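Local coordinates for HicB3 antitoxin (Yersinia pestis, PDB 4P78), which binds the HicA3 toxin in a toxin-antitoxin complex and thereby probably neutralises it, at residues I34-N37 with A38-F42; L56-P59 with P60-P63. One frame throughout, in Å; residues are numbered along the deposited sequence.

Interaction 1 of 2, residues I34-N37 with A38-F42; sequences ISKN and AEEAF
Lys36 and Glu40, one helical turn apart, are joined by a salt bridge, with Lys36 NZ 2.9 Å from Glu40 OE2. The lysine leaves the helix with CG anti to its backbone N (chi1 178°), then turns about CB-CG and again about CD-CE, which brings the ammonium to the glutamate's OE2. NZ reaches OE2 on its anti side, 33° out of the carboxylate plane, while the aliphatic part follows, Lys36 CE lying 3.7 Å from the same oxygen. The extended glutamate chain also brushes the lysine backbone, Glu40 CG standing 3.3 Å from Lys36 O. This i to i+4 pair rides on regular alpha-helical bonding in helix 31-52, where Ala38 N donates to Ile34 O at 2.9 Å and Ala41 N to Asn37 O at 2.8 Å. The helix packs on the antiparallel sheet through Ile34, Ala38 and Ala41, all against Phe26 of strand 25-28. Asn37 sits beside the ion pair, its amide plane turned 63° from the Glu40 carboxylate and ND2 3.9 Å from Glu40 OE1. Its buried amide looks beyond the helix: OD1 accepts from Ala27 N, which identifies the oxygen and so fixes the orientation of the amide, and is also hydrogen-bonded to His28 of the HicA3 toxin chain, while ND2 donates to Asn24 of the toxin. Glu40 OE1 has weak hydrogen bonds to Thr23 and Asn24 of the toxin, whereas Lys36 meets OE2.

Interaction 2 of 2, residues L56-P59 with P60-P63; sequences LPSP and PKDP
This is a surface contact in the proline-rich loop between helix 31-52 and helix 63-67, in which the Lys61 side chain folds back onto the carbonyls before it. Lys61 NZ donates to Pro59 O at 2.8 Å, coming from above the carbonyl plane by 40°, and more weakly to Ser58 O at 3.1 Å. Bends at chi2 (-56°) and chi4 turn the chain back toward the residues before it, laying Lys61 CE 3.1 Å from Ser58 OG. A water accepts from Lys61 NZ at 2.7 Å and from Ser58 N at 3.0 Å, so it bridges the ammonium to the serine backbone. The loop itself has no regular helix or strand; prolines restrict its backbone, and in the pair Pro59-Pro60 the rings adjoin tightly, Pro59 CB being 3.4 Å from Pro60 CD. Pro60 rests on Tyr3 and Pro4 of strand 2-9 and on Phe31 of the second antitoxin subunit, which places this piece of loop at the contact between the two copies. Lys61 N donates to Tyr66 OH, and Lys61 NZ has a long, weak ion pair with Asp20. Just beyond, Asp62 is the N-cap of the following helix, its OD1 accepting from His64 N.

In the fold
Interaction 1 lies within helix 31-52 and is partly buried between the sheet and the toxin; interaction 2 is a surface contact in the loop that leads from this helix to helix 63-67. Their centres are about 17 Å apart, their nearest atoms about 6 Å, and they do not touch. Each uses a lysine, but differently: in 34-42 a carboxylate one turn away receives the ammonium over a regular helical backbone, whereas in 56-63 backbone carbonyls and a water receive it, in a segment whose prolines lack N-H groups. Lys36, Asn37, Glu40 and Ala41 meet the toxin, while Pro60 and Pro63 of residues 56-63 pack on the second antitoxin copy.

Interaction 1 of 2, residues I34-N37 with A38-F42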
# COMPACT_ATOMS: atom_id res chain seq x y z
N ILE A 34 4.67 7.84 -10.89
CA ILE A 34 3.37 8.06 -10.29
C ILE A 34 3.50 8.69 -8.89
O ILE A 34 2.59 9.40 -8.45
CB ILE A 34 2.52 6.76 -10.25
CG1 ILE A 34 1.04 7.12 -10.46
CG2 ILE A 34 2.74 6.00 -8.97
CD1 ILE A 34 0.04 5.99 -10.28
N SER A 35 4.63 8.48 -8.22
CA SER A 35 4.87 9.16 -6.95
C SER A 35 5.13 10.64 -7.15
O SER A 35 4.68 11.47 -6.36
CB SER A 35 6.03 8.52 -6.20
OG SER A 35 5.66 7.23 -5.77
N LYS A 36 5.83 10.98 -8.23
CA LYS A 36 6.03 12.38 -8.57
C LYS A 36 4.71 13.02 -8.95
O LYS A 36 4.44 14.15 -8.56
CB LYS A 36 7.03 12.54 -9.71
CG LYS A 36 7.25 14.00 -10.14
CD LYS A 36 7.73 14.85 -8.97
CE LYS A 36 8.32 16.19 -9.43
NZ LYS A 36 7.36 17.33 -9.41
N ASN A 37 3.91 12.31 -9.74
CA ASN A 37 2.66 12.85 -10.24
C ASN A 37 1.68 13.07 -9.08
O ASN A 37 0.96 14.09 -9.05
CB ASN A 37 2.05 11.93 -11.29
CG ASN A 37 0.99 12.62 -12.14
OD1 ASN A 37 -0.22 12.52 -11.86
ND2 ASN A 37 1.42 13.30 -13.20
N ALA A 38 1.68 12.13 -8.14
CA ALA A 38 0.84 12.20 -6.95
C ALA A 38 1.16 13.43 -6.09
O ALA A 38 0.24 14.09 -5.59
CB ALA A 38 0.98 10.92 -6.10
N GLU A 39 2.44 13.72 -5.90
CA GLU A 39 2.83 14.90 -5.12
C GLU A 39 2.32 16.16 -5.81
O GLU A 39 1.87 17.10 -5.16
CB GLU A 39 4.34 15.02 -4.95
CG GLU A 39 5.06 13.82 -4.39
CD GLU A 39 6.57 14.01 -4.41
OE1 GLU A 39 7.03 15.16 -4.22
OE2 GLU A 39 7.29 13.01 -4.62
N GLU A 40 2.46 16.18 -7.13
CA GLU A 40 2.02 17.29 -7.94
C GLU A 40 0.50 17.45 -7.83
O GLU A 40 0.01 18.56 -7.66
CB GLU A 40 2.43 17.10 -9.41
CG GLU A 40 3.94 17.25 -9.67
CD GLU A 40 4.34 16.87 -11.10
OE1 GLU A 40 3.56 16.16 -11.76
OE2 GLU A 40 5.44 17.27 -11.54
N ALA A 41 -0.21 16.33 -7.95
CA ALA A 41 -1.67 16.33 -7.85
C ALA A 41 -2.10 16.87 -6.49
O ALA A 41 -2.97 17.73 -6.40
CB ALA A 41 -2.23 14.92 -8.08
N PHE A 42 -1.45 16.38 -5.45
CA PHE A 42 -1.69 16.83 -4.08
C PHE A 42 -1.61 18.35 -3.94
O PHE A 42 -2.51 18.98 -3.37
CB PHE A 42 -0.69 16.16 -3.13
CG PHE A 42 -0.85 16.55 -1.68
CD1 PHE A 42 -1.55 15.73 -0.81
CD2 PHE A 42 -0.28 17.72 -1.19
CE1 PHE A 42 -1.68 16.07 0.53
CE2 PHE A 42 -0.42 18.06 0.15
CZ PHE A 42 -1.11 17.24 1.01

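Interaction 2 of 2, residues L56-P59 with P60-P63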
# COMPACT_ATOMS: atom_id res chain seq x y z
N LEU A 56 -10.67 20.76 3.96
CA LEU A 56 -9.34 20.21 3.75
C LEU A 56 -9.25 18.81 4.36
O LEU A 56 -9.85 18.56 5.40
CB LEU A 56 -8.29 21.15 4.37
CG LEU A 56 -8.13 22.48 3.64
CD1 LEU A 56 -7.52 23.52 4.57
CD2 LEU A 56 -7.26 22.26 2.39
N PRO A 57 -8.52 17.89 3.72
CA PRO A 57 -8.42 16.55 4.28
C PRO A 57 -7.58 16.52 5.55
O PRO A 57 -6.76 17.41 5.78
CB PRO A 57 -7.73 15.76 3.16
CG PRO A 57 -6.86 16.77 2.51
CD PRO A 57 -7.71 18.02 2.48
N SER A 58 -7.79 15.50 6.38
CA SER A 58 -6.98 15.29 7.57
C SER A 58 -5.83 14.33 7.25
O SER A 58 -5.87 13.62 6.24
CB SER A 58 -7.85 14.76 8.71
OG SER A 58 -8.82 13.87 8.20
N PRO A 59 -4.79 14.29 8.11
CA PRO A 59 -3.68 13.36 7.92
C PRO A 59 -4.16 11.91 7.85
O PRO A 59 -5.34 11.65 8.13
CB PRO A 59 -2.81 13.60 9.16
CG PRO A 59 -3.15 14.97 9.59
CD PRO A 59 -4.60 15.14 9.30
N PRO A 60 -3.28 10.99 7.45
CA PRO A 60 -3.68 9.58 7.29
C PRO A 60 -4.25 8.95 8.56
O PRO A 60 -3.72 9.16 9.66
CB PRO A 60 -2.38 8.89 6.88
CG PRO A 60 -1.60 9.95 6.19
CD PRO A 60 -1.92 11.23 6.94
N LYS A 61 -5.29 8.14 8.38
CA LYS A 61 -6.05 7.54 9.47
C LYS A 61 -5.42 6.27 10.09
O LYS A 61 -4.24 5.98 9.92
CB LYS A 61 -7.45 7.20 8.95
CG LYS A 61 -8.08 8.30 8.07
CD LYS A 61 -8.12 9.66 8.79
CE LYS A 61 -8.74 10.75 7.90
NZ LYS A 61 -7.80 11.30 6.86
N ASP A 62 -6.24 5.54 10.84
CA ASP A 62 -5.85 4.26 11.40
C ASP A 62 -5.66 3.24 10.27
O ASP A 62 -6.47 3.22 9.34
CB ASP A 62 -6.93 3.77 12.37
CG ASP A 62 -6.45 2.63 13.23
OD1 ASP A 62 -6.43 1.47 12.74
OD2 ASP A 62 -6.07 2.89 14.39
N PRO A 63 -4.60 2.41 10.35
CA PRO A 63 -4.35 1.38 9.32
C PRO A 63 -5.58 0.52 9.03
O PRO A 63 -5.77 0.10 7.89
CB PRO A 63 -3.25 0.51 9.95
CG PRO A 63 -2.55 1.42 10.89
CD PRO A 63 -3.57 2.40 11.41
O HOH W 1 -8.97 13.06 5.15